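Local coordinates for protein beta-galactosidase (Bacillus circulans, PDB 4MAD) that probably hydrolyses terminal non-reducing beta-D-galactose residues from beta-D-galactosides, as a family 35 glycoside hydrolase built on a TIM barrel, at residues S23-D27 / G28-R32; F231-L234 / K235-P239; E270-E273 / E274-Q278; V335-Y339 / V340-E344. All coordinates share one frame; numbering follows the deposited sequence.

Interaction 1: residues S23-D27 / G28-R32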
loop_
_atom_site.group_PDB
_atom_site.type_symbol
_atom_site.label_atom_id
_atom_site.label_comp_id
_atom_site.label_asym_id
_atom_site.label_seq_id
_atom_site.Cartn_x
_atom_site.Cartn_y
_atom_site.Cartn_z
ATOM N N SER A 23 17.515 30.134 0.701
ATOM C CA SER A 23 17.657 28.925 1.435
ATOM C C SER A 23 16.503 28.783 2.409
ATOM O O SER A 23 15.857 29.738 2.662
ATOM C CB SER A 23 18.991 28.976 2.128
ATOM O OG SER A 23 18.820 29.199 3.467
ATOM N N PHE A 24 16.237 27.587 2.918
ATOM C CA PHE A 24 15.159 27.416 3.872
ATOM C C PHE A 24 15.514 28.170 5.134
ATOM O O PHE A 24 16.631 28.224 5.492
ATOM C CB PHE A 24 14.912 25.948 4.223
ATOM C CG PHE A 24 14.332 25.138 3.104
ATOM C CD1 PHE A 24 13.072 25.337 2.681
ATOM C CD2 PHE A 24 15.054 24.189 2.484
ATOM C CE1 PHE A 24 12.536 24.614 1.666
ATOM C CE2 PHE A 24 14.514 23.478 1.461
ATOM C CZ PHE A 24 13.245 23.698 1.080
ATOM N N LEU A 25 14.506 28.706 5.778
ATOM C CA LEU A 25 14.630 29.336 7.053
ATOM C C LEU A 25 13.581 28.842 7.987
ATOM O O LEU A 25 12.436 28.806 7.661
ATOM C CB LEU A 25 14.448 30.845 6.941
ATOM C CG LEU A 25 15.134 31.508 5.792
ATOM C CD1 LEU A 25 14.526 32.775 5.327
ATOM C CD2 LEU A 25 16.540 31.620 6.039
ATOM N N LEU A 26 14.045 28.515 9.175
ATOM C CA LEU A 26 13.222 28.225 10.311
ATOM C C LEU A 26 13.728 28.854 11.620
ATOM O O LEU A 26 14.855 28.689 11.985
ATOM C CB LEU A 26 13.175 26.744 10.495
ATOM C CG LEU A 26 12.230 26.187 11.506
ATOM C CD1 LEU A 26 10.859 26.364 11.129
ATOM C CD2 LEU A 26 12.462 24.798 11.733
ATOM N N ASP A 27 12.852 29.486 12.360
ATOM C CA ASP A 27 13.226 29.933 13.688
ATOM C C ASP A 27 14.464 30.814 13.644
ATOM O O ASP A 27 15.364 30.655 14.459
ATOM C CB ASP A 27 13.551 28.750 14.587
ATOM C CG ASP A 27 12.332 28.072 15.141
ATOM O OD1 ASP A 27 11.253 28.669 15.105
ATOM O OD2 ASP A 27 12.458 26.920 15.565
ATOM N N GLY A 28 14.501 31.731 12.691
ATOM C CA GLY A 28 15.585 32.679 12.589
ATOM C C GLY A 28 16.912 32.159 12.054
ATOM O O GLY A 28 17.944 32.791 12.189
ATOM N N LYS A 29 16.875 31.002 11.417
ATOM C CA LYS A 29 18.106 30.420 11.025
ATOM C C LYS A 29 17.989 29.643 9.754
ATOM O O LYS A 29 16.966 29.094 9.479
ATOM C CB LYS A 29 18.512 29.480 12.108
ATOM C CG LYS A 29 19.838 28.910 11.948
ATOM C CD LYS A 29 20.172 28.046 13.092
ATOM C CE LYS A 29 19.983 28.764 14.406
ATOM N NZ LYS A 29 18.872 29.687 14.363
ATOM N N GLU A 30 19.069 29.562 9.019
ATOM C CA GLU A 30 19.134 28.640 7.920
ATOM C C GLU A 30 19.024 27.232 8.429
ATOM O O GLU A 30 19.489 26.933 9.489
ATOM C CB GLU A 30 20.389 28.831 7.110
ATOM C CG GLU A 30 20.540 30.240 6.697
ATOM C CD GLU A 30 21.524 30.477 5.592
ATOM O OE1 GLU A 30 22.331 29.590 5.306
ATOM O OE2 GLU A 30 21.471 31.560 5.021
ATOM N N ILE A 31 18.319 26.410 7.652
ATOM C CA ILE A 31 18.190 25.009 7.934
ATOM C C ILE A 31 18.340 24.208 6.643
ATOM O O ILE A 31 17.939 24.623 5.599
ATOM C CB ILE A 31 16.842 24.692 8.528
ATOM C CG1 ILE A 31 16.766 23.235 8.949
ATOM C CG2 ILE A 31 15.758 25.017 7.593
ATOM C CD1 ILE A 31 15.867 22.975 10.019
ATOM N N ARG A 32 18.911 23.037 6.735
ATOM C CA ARG A 32 18.853 22.117 5.631
ATOM C C ARG A 32 17.900 21.019 6.086
ATOM O O ARG A 32 18.097 20.473 7.096
ATOM C CB ARG A 32 20.215 21.525 5.339
ATOM C CG ARG A 32 20.251 20.729 4.114
ATOM C CD ARG A 32 21.305 19.724 4.162
ATOM N NE ARG A 32 22.634 20.277 4.137
ATOM C CZ ARG A 32 23.398 20.392 3.060
ATOM N NH1 ARG A 32 22.998 20.010 1.861
ATOM N NH2 ARG A 32 24.605 20.880 3.202
#
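I31 packs back on F24 and L26 across a tight beta hairpin, in which strands 24-26 and 29-30 are joined by a type I' turn from L26 to K29. Positive phi at both D27 (55°) and G28 (75°) supports that turn assignment, and L25 and E30 form a non-hydrogen-bonded antiparallel pair. L26 N donates to K29 O at 3.0 Å, and K29 N returns a more bent bond to L26 O at 3.1 Å. Apolar contact is carried by I31: its CG2 lies 3.6 Å from F24 CB, and its CD1 meets L26 CD2 at 4.2 Å. The I31 chain reaches L26 because CG1 is anti to the backbone N (chi1 -174°), which leaves CG2 on the F24 side. L18, on the neighbouring strand 18-20, touches both F24 and I31, and the F24 ring itself leads away from the hairpin onto P242 and S281, toward the barrel. D27, at the turn, hydrogen-bonds through OD1 to S16. F24 O is gripped twice, from opposite faces of its carbonyl plane: by I31 N at 3.3 Å and by S23 OG at 3.1 Å.

Interaction 2: residues F231-L234 / K235-P239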
loop_
_atom_site.group_PDB
_atom_site.type_symbol
_atom_site.label_atom_id
_atom_site.label_comp_id
_atom_site.label_asym_id
_atom_site.label_seq_id
_atom_site.Cartn_x
_atom_site.Cartn_y
_atom_site.Cartn_z
ATOM N N PHE A 231 18.480 18.798 -10.534
ATOM C CA PHE A 231 18.409 20.174 -10.044
ATOM C C PHE A 231 18.523 21.227 -11.153
ATOM O O PHE A 231 17.921 22.258 -11.103
ATOM C CB PHE A 231 19.388 20.403 -8.928
ATOM C CG PHE A 231 19.028 19.729 -7.642
ATOM C CD1 PHE A 231 17.724 19.573 -7.226
ATOM C CD2 PHE A 231 20.015 19.284 -6.821
ATOM C CE1 PHE A 231 17.461 19.013 -6.013
ATOM C CE2 PHE A 231 19.741 18.731 -5.642
ATOM C CZ PHE A 231 18.471 18.580 -5.226
ATOM N N ALA A 232 19.308 20.911 -12.169
ATOM C CA ALA A 232 19.441 21.798 -13.291
ATOM C C ALA A 232 18.129 21.978 -14.022
ATOM O O ALA A 232 17.794 23.057 -14.362
ATOM C CB ALA A 232 20.461 21.322 -14.195
ATOM N N GLN A 233 17.407 20.898 -14.232
ATOM C CA GLN A 233 16.100 20.960 -14.848
ATOM C C GLN A 233 15.149 21.770 -14.033
ATOM O O GLN A 233 14.495 22.592 -14.551
ATOM C CB GLN A 233 15.506 19.584 -15.025
ATOM C CG GLN A 233 15.691 19.067 -16.344
ATOM C CD GLN A 233 14.925 19.840 -17.385
ATOM O OE1 GLN A 233 14.409 20.894 -17.155
ATOM N NE2 GLN A 233 14.860 19.317 -18.487
ATOM N N LEU A 234 15.161 21.544 -12.736
ATOM C CA LEU A 234 14.343 22.295 -11.824
ATOM C C LEU A 234 14.675 23.775 -11.896
ATOM O O LEU A 234 13.802 24.567 -11.997
ATOM C CB LEU A 234 14.524 21.815 -10.402
ATOM C CG LEU A 234 13.898 22.597 -9.262
ATOM C CD1 LEU A 234 12.471 22.723 -9.494
ATOM C CD2 LEU A 234 14.159 22.051 -7.952
ATOM N N LYS A 235 15.948 24.111 -11.954
ATOM C CA LYS A 235 16.348 25.501 -12.033
ATOM C C LYS A 235 15.899 26.271 -13.288
ATOM O O LYS A 235 15.814 27.469 -13.269
ATOM C CB LYS A 235 17.835 25.655 -11.756
ATOM C CG LYS A 235 18.137 25.470 -10.309
ATOM C CD LYS A 235 19.468 25.944 -9.952
ATOM C CE LYS A 235 20.380 24.839 -9.950
ATOM N NZ LYS A 235 21.771 25.228 -9.880
ATOM N N GLN A 236 15.591 25.563 -14.350
ATOM C CA GLN A 236 14.958 26.170 -15.491
ATOM C C GLN A 236 13.598 26.725 -15.227
ATOM O O GLN A 236 13.196 27.635 -15.869
ATOM C CB GLN A 236 14.925 25.262 -16.670
ATOM C CG GLN A 236 16.230 24.789 -16.970
ATOM C CD GLN A 236 16.469 24.811 -18.374
ATOM O OE1 GLN A 236 15.986 23.978 -19.086
ATOM N NE2 GLN A 236 17.198 25.796 -18.822
ATOM N N TYR A 237 12.872 26.096 -14.357
ATOM C CA TYR A 237 11.573 26.555 -13.971
ATOM C C TYR A 237 11.524 27.379 -12.679
ATOM O O TYR A 237 10.586 28.065 -12.436
ATOM C CB TYR A 237 10.614 25.360 -13.872
ATOM C CG TYR A 237 10.365 24.638 -15.166
ATOM C CD1 TYR A 237 9.173 24.775 -15.814
ATOM C CD2 TYR A 237 11.295 23.815 -15.709
ATOM C CE1 TYR A 237 8.938 24.153 -16.958
ATOM C CE2 TYR A 237 11.080 23.199 -16.876
ATOM C CZ TYR A 237 9.899 23.363 -17.499
ATOM O OH TYR A 237 9.622 22.706 -18.658
ATOM N N GLN A 238 12.516 27.234 -11.842
ATOM C CA GLN A 238 12.512 27.795 -10.508
ATOM C C GLN A 238 13.940 28.104 -10.120
ATOM O O GLN A 238 14.535 27.367 -9.442
ATOM C CB GLN A 238 11.903 26.804 -9.532
ATOM C CG GLN A 238 11.853 27.253 -8.109
ATOM C CD GLN A 238 11.091 26.290 -7.250
ATOM O OE1 GLN A 238 9.891 26.297 -7.176
ATOM N NE2 GLN A 238 11.817 25.416 -6.654
ATOM N N PRO A 239 14.469 29.162 -10.677
ATOM C CA PRO A 239 15.889 29.463 -10.620
ATOM C C PRO A 239 16.467 29.759 -9.260
ATOM O O PRO A 239 17.567 29.394 -9.044
ATOM C CB PRO A 239 16.020 30.666 -11.558
ATOM C CG PRO A 239 14.764 31.175 -11.689
ATOM C CD PRO A 239 13.776 30.090 -11.539
#
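From F231 to Q238 the backbone runs through the last turns of a helix, with K235 N bonded to F231 O at 2.8 Å, Q236 N held only weakly by A232 O and Q233 O, and L234 O taking two donors. This is helix 227-237, the helical arm of the beta-alpha-beta crossover between barrel strands 218-223 and 244-249. The two donors to L234 O arrive differently: Q238 N, at 3.0 Å, lies in the carbonyl plane, whereas Y237 N, also at 3.0 Å, stands above it. Mixed i+3 and i+4 bonding on one oxygen is consistent with a helix fraying into the loop at Q238 and P239.

Along the outer side, K235 folds back over the preceding turn, its CG 3.3 Å from F231 O, and a bend at chi3 (-97°) brings CE to the same oxygen. Q233 and Y237 run side by side, their amide and ring planes 35° apart; Q233 O sits at the ring edge, in its plane, 3.6 Å from Y237 CD2. The Y237 ring also touches L209 and S210 of helix 206-212. L234 faces strand 218-223, touching E219 and V221, and Q238 extends alongside it. Q238 OE1 accepts from E219 N, which holds the amide with its NE2 4.0 Å from L234 CD1.

Interaction 3: residues E270-E273 / E274-Q278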
loop_
_atom_site.group_PDB
_atom_site.type_symbol
_atom_site.label_atom_id
_atom_site.label_comp_id
_atom_site.label_asym_id
_atom_site.label_seq_id
_atom_site.Cartn_x
_atom_site.Cartn_y
_atom_site.Cartn_z
ATOM N N GLU A 270 26.841 7.975 -3.022
ATOM C CA GLU A 270 27.349 8.785 -4.077
ATOM C C GLU A 270 26.323 9.827 -4.495
ATOM O O GLU A 270 26.635 10.955 -4.739
ATOM C CB GLU A 270 27.739 7.929 -5.246
ATOM C CG GLU A 270 28.072 8.699 -6.441
ATOM C CD GLU A 270 28.967 7.943 -7.423
ATOM O OE1 GLU A 270 29.121 6.768 -7.291
ATOM O OE2 GLU A 270 29.476 8.554 -8.327
ATOM N N THR A 271 25.097 9.389 -4.616
ATOM C CA THR A 271 24.022 10.303 -4.949
ATOM C C THR A 271 23.665 11.296 -3.857
ATOM O O THR A 271 23.351 12.388 -4.134
ATOM C CB THR A 271 22.757 9.629 -5.513
ATOM O OG1 THR A 271 23.065 8.973 -6.728
ATOM C CG2 THR A 271 21.725 10.623 -5.772
ATOM N N LEU A 272 23.731 10.862 -2.618
ATOM C CA LEU A 272 23.426 11.715 -1.513
ATOM C C LEU A 272 24.420 12.867 -1.466
ATOM O O LEU A 272 24.062 13.961 -1.274
ATOM C CB LEU A 272 23.495 10.935 -0.212
ATOM C CG LEU A 272 23.390 11.726 1.082
ATOM C CD1 LEU A 272 22.162 12.464 1.066
ATOM C CD2 LEU A 272 23.434 10.871 2.236
ATOM N N GLU A 273 25.692 12.567 -1.654
ATOM C CA GLU A 273 26.733 13.586 -1.668
ATOM C C GLU A 273 26.470 14.566 -2.789
ATOM O O GLU A 273 26.620 15.733 -2.628
ATOM C CB GLU A 273 28.117 12.976 -1.842
ATOM C CG GLU A 273 28.635 12.284 -0.652
ATOM C CD GLU A 273 29.375 13.232 0.273
ATOM O OE1 GLU A 273 29.345 14.425 0.022
ATOM O OE2 GLU A 273 29.968 12.776 1.225
ATOM N N GLU A 274 26.013 14.055 -3.920
ATOM C CA GLU A 274 25.732 14.898 -5.054
ATOM C C GLU A 274 24.671 15.887 -4.639
ATOM O O GLU A 274 24.701 16.989 -5.022
ATOM C CB GLU A 274 25.266 14.072 -6.253
ATOM C CG GLU A 274 25.575 14.638 -7.580
ATOM C CD GLU A 274 24.892 13.904 -8.765
ATOM O OE1 GLU A 274 24.246 12.870 -8.562
ATOM O OE2 GLU A 274 25.010 14.404 -9.877
ATOM N N ILE A 275 23.698 15.418 -3.911
ATOM C CA ILE A 275 22.634 16.277 -3.490
ATOM C C ILE A 275 23.125 17.316 -2.507
ATOM O O ILE A 275 22.840 18.451 -2.639
ATOM C CB ILE A 275 21.516 15.485 -2.811
ATOM C CG1 ILE A 275 20.816 14.609 -3.835
ATOM C CG2 ILE A 275 20.570 16.388 -2.105
ATOM C CD1 ILE A 275 19.763 13.717 -3.298
ATOM N N LEU A 276 23.827 16.858 -1.504
ATOM C CA LEU A 276 24.207 17.701 -0.388
ATOM C C LEU A 276 25.187 18.822 -0.790
ATOM O O LEU A 276 25.133 19.895 -0.272
ATOM C CB LEU A 276 24.708 16.848 0.773
ATOM C CG LEU A 276 23.754 15.817 1.357
ATOM C CD1 LEU A 276 24.418 15.004 2.418
ATOM C CD2 LEU A 276 22.599 16.548 1.931
ATOM N N LYS A 277 26.083 18.492 -1.696
ATOM C CA LYS A 277 27.140 19.392 -2.158
ATOM C C LYS A 277 26.535 20.582 -2.895
ATOM O O LYS A 277 27.121 21.575 -3.014
ATOM C CB LYS A 277 28.157 18.667 -3.023
ATOM C CG LYS A 277 29.110 17.731 -2.276
ATOM C CD LYS A 277 30.450 17.636 -2.983
ATOM C CE LYS A 277 31.435 16.686 -2.351
ATOM N NZ LYS A 277 30.922 15.327 -2.386
ATOM N N GLN A 278 25.328 20.416 -3.379
ATOM C CA GLN A 278 24.598 21.460 -4.100
ATOM C C GLN A 278 23.736 22.255 -3.142
ATOM O O GLN A 278 22.916 22.999 -3.543
ATOM C CB GLN A 278 23.732 20.919 -5.229
ATOM C CG GLN A 278 24.465 20.399 -6.352
ATOM C CD GLN A 278 23.560 19.795 -7.392
ATOM O OE1 GLN A 278 23.285 18.640 -7.334
ATOM N NE2 GLN A 278 23.073 20.579 -8.280
#
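E273 and K277, one helical turn apart, form a salt bridge: K277 NZ lies 3.0 Å from E273 OE1 and meets it from above the carboxylate plane, 58° out of it. The folding of the glutamate at chi2 (-88°) and the bend of the lysine at chi4 turn the two ends toward each other, with K277 NZ 3.7 Å from E273 CB. The same carboxylate has partners on helix 327-339, with Y339 OH hydrogen-bonded to OE1 and K338 NZ in a salt bridge with OE2; two lysine ammonium groups and a tyrosine hydroxyl gathered on it would probably stabilise its negative charge. With an alanine in place of E273, K277 and K338 would probably lose their shared counter-charge and the Y339 hydroxyl this partner. E274 points its carboxylate to another neighbour, accepting from E228 N, and weakly from A227 N, at the start of helix 227-237.

Backbone bonds are regular i+4 pairs, from E274 N to E270 O through K277 N to E273 O, the L276 N to L272 O member measuring 2.9 Å. They belong to helix 265-276, which links strands 244-249 and 281-284 in the eight-stranded parallel barrel.

Apolar contact lies on the side facing helix 327-339. L272 holds CG anti to its own N (chi1 172°), which carries CD1 along the helix to L276, where it meets both CG and CD1 at 3.7 Å. V335 touches both leucines. I275 lays CG1 3.4 Å from T271 O, and its side chain touches A227 of helix 227-237.

Interaction 4: residues V335-Y339 / V340-E344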
loop_
_atom_site.group_PDB
_atom_site.type_symbol
_atom_site.label_atom_id
_atom_site.label_comp_id
_atom_site.label_asym_id
_atom_site.label_seq_id
_atom_site.Cartn_x
_atom_site.Cartn_y
_atom_site.Cartn_z
ATOM N N VAL A 335 27.720 10.194 6.251
ATOM C CA VAL A 335 27.640 11.309 5.378
ATOM C C VAL A 335 27.004 12.514 6.052
ATOM O O VAL A 335 27.492 13.577 5.970
ATOM C CB VAL A 335 26.872 11.004 4.122
ATOM C CG1 VAL A 335 26.698 12.199 3.339
ATOM C CG2 VAL A 335 27.552 9.962 3.319
ATOM N N PHE A 336 25.951 12.290 6.786
ATOM C CA PHE A 336 25.275 13.387 7.425
ATOM C C PHE A 336 26.246 14.108 8.351
ATOM O O PHE A 336 26.233 15.281 8.430
ATOM C CB PHE A 336 24.053 12.931 8.210
ATOM C CG PHE A 336 22.837 12.627 7.384
ATOM C CD1 PHE A 336 22.760 12.884 6.045
ATOM C CD2 PHE A 336 21.745 12.087 7.982
ATOM C CE1 PHE A 336 21.621 12.606 5.364
ATOM C CE2 PHE A 336 20.650 11.818 7.284
ATOM C CZ PHE A 336 20.594 12.058 5.988
ATOM N N GLU A 337 27.124 13.370 8.987
ATOM C CA GLU A 337 28.067 13.930 9.916
ATOM C C GLU A 337 29.020 14.933 9.263
ATOM O O GLU A 337 29.458 15.813 9.894
ATOM C CB GLU A 337 28.802 12.849 10.679
ATOM C CG GLU A 337 27.970 12.127 11.645
ATOM C CD GLU A 337 28.791 11.266 12.589
ATOM O OE1 GLU A 337 29.348 10.277 12.142
ATOM O OE2 GLU A 337 28.904 11.607 13.779
ATOM N N LYS A 338 29.323 14.778 8.000
ATOM C CA LYS A 338 30.085 15.771 7.265
ATOM C C LYS A 338 29.392 17.112 7.127
ATOM O O LYS A 338 30.021 18.082 6.907
ATOM C CB LYS A 338 30.442 15.306 5.883
ATOM C CG LYS A 338 31.297 14.172 5.843
ATOM C CD LYS A 338 31.471 13.658 4.446
ATOM C CE LYS A 338 31.989 14.666 3.491
ATOM N NZ LYS A 338 32.282 14.064 2.134
ATOM N N TYR A 339 28.079 17.107 7.176
ATOM C CA TYR A 339 27.282 18.269 6.854
ATOM C C TYR A 339 26.458 18.869 7.993
ATOM O O TYR A 339 26.020 19.950 7.897
ATOM C CB TYR A 339 26.414 17.998 5.650
ATOM C CG TYR A 339 27.193 17.610 4.427
ATOM C CD1 TYR A 339 27.771 18.554 3.633
ATOM C CD2 TYR A 339 27.340 16.309 4.066
ATOM C CE1 TYR A 339 28.452 18.217 2.546
ATOM C CE2 TYR A 339 28.038 15.960 2.993
ATOM C CZ TYR A 339 28.603 16.932 2.216
ATOM O OH TYR A 339 29.330 16.619 1.113
ATOM N N VAL A 340 26.253 18.139 9.054
ATOM C CA VAL A 340 25.613 18.658 10.234
ATOM C C VAL A 340 26.236 18.050 11.456
ATOM O O VAL A 340 26.638 16.949 11.438
ATOM C CB VAL A 340 24.081 18.432 10.261
ATOM C CG1 VAL A 340 23.429 19.260 9.246
ATOM C CG2 VAL A 340 23.754 17.042 10.030
ATOM N N ASP A 341 26.327 18.803 12.527
ATOM C CA ASP A 341 26.909 18.254 13.745
ATOM C C ASP A 341 25.859 17.401 14.451
ATOM O O ASP A 341 24.754 17.814 14.578
ATOM C CB ASP A 341 27.456 19.363 14.641
ATOM C CG ASP A 341 28.738 20.012 14.062
ATOM O OD1 ASP A 341 29.387 19.442 13.189
ATOM O OD2 ASP A 341 29.081 21.100 14.487
ATOM N N LEU A 342 26.212 16.203 14.854
ATOM C CA LEU A 342 25.278 15.296 15.491
ATOM C C LEU A 342 25.786 14.758 16.815
ATOM O O LEU A 342 26.949 14.585 16.998
ATOM C CB LEU A 342 25.000 14.081 14.604
ATOM C CG LEU A 342 24.581 14.311 13.167
ATOM C CD1 LEU A 342 24.552 13.073 12.396
ATOM C CD2 LEU A 342 23.260 14.917 13.178
ATOM N N PRO A 343 24.860 14.389 17.666
ATOM C CA PRO A 343 25.147 13.777 18.936
ATOM C C PRO A 343 25.681 12.374 18.810
ATOM O O PRO A 343 25.592 11.771 17.793
ATOM C CB PRO A 343 23.783 13.704 19.577
ATOM C CG PRO A 343 22.947 14.606 18.858
ATOM C CD PRO A 343 23.443 14.702 17.531
ATOM N N GLU A 344 26.215 11.845 19.875
ATOM C CA GLU A 344 26.703 10.513 19.843
ATOM C C GLU A 344 25.517 9.662 19.515
ATOM O O GLU A 344 24.434 9.950 19.908
ATOM C CB GLU A 344 27.227 10.102 21.186
ATOM C CG GLU A 344 28.323 9.112 21.100
ATOM C CD GLU A 344 28.681 8.436 22.422
ATOM O OE1 GLU A 344 27.834 8.367 23.345
ATOM O OE2 GLU A 344 29.822 7.958 22.517
#
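V340 and F336 meet where helix 327-339 gives way to the extended chain leading toward strand 357-366. The backbone hydrogen bond from V340 N to F336 O measures 2.9 Å and runs nearly along the carbonyl axis; Y339 N shares that acceptor. The V340 side chain forks at CB. One branch, CG1, is anti to the carbonyl carbon (chi1 -69°) and comes tightly onto Y339 O at 3.0 Å. This leaves CG2 between the backbone N and the carbonyl carbon, ending 3.4 Å from F336 O, beside the oxygen already gripped by two amides; L34 of barrel strand 34-38 also touches V340. Losing both methyls, as with an alanine here, is likely to uncover F336 O on the CG2 side and open a gap against L34. Two residues on, L342 turns back to the helix: its CD1 lies 3.6 Å from E337 CG and 4.2 Å from F336 CB, while the F336 ring packs edge-to-face with F60. The aliphatic part of E337 does the touching, and its carboxylate leads off to a long, weak ion pair with R333. The helix exit is thus probably held by the fit of alkyl surfaces and by the amide bond to F336 O, with charge playing no part between 335-339 and 340-344.

How the interactions relate
All four contacts are local and run in series along the chain, so none nests within or crosses another. Interaction 1 closes the hairpin just before barrel strand 34-38; interactions 2 and 3 lie late in two successive barrel helices, and interaction 4 is the exit from helix 327-339 toward the beta-rich domains. Through space, interaction 3 is the hub. R32 NH1 probably hydrogen-bonds L276 O, tying the hairpin's end to helix 265-276, and the same guanidinium packs on the Y339 ring. F231 packs on Q278, joining interactions 2 and 3, while interaction 3 is joined to interaction 4 at the E273 carboxylate. Interactions 2 and 4 do not touch, their centres about 28 Å apart.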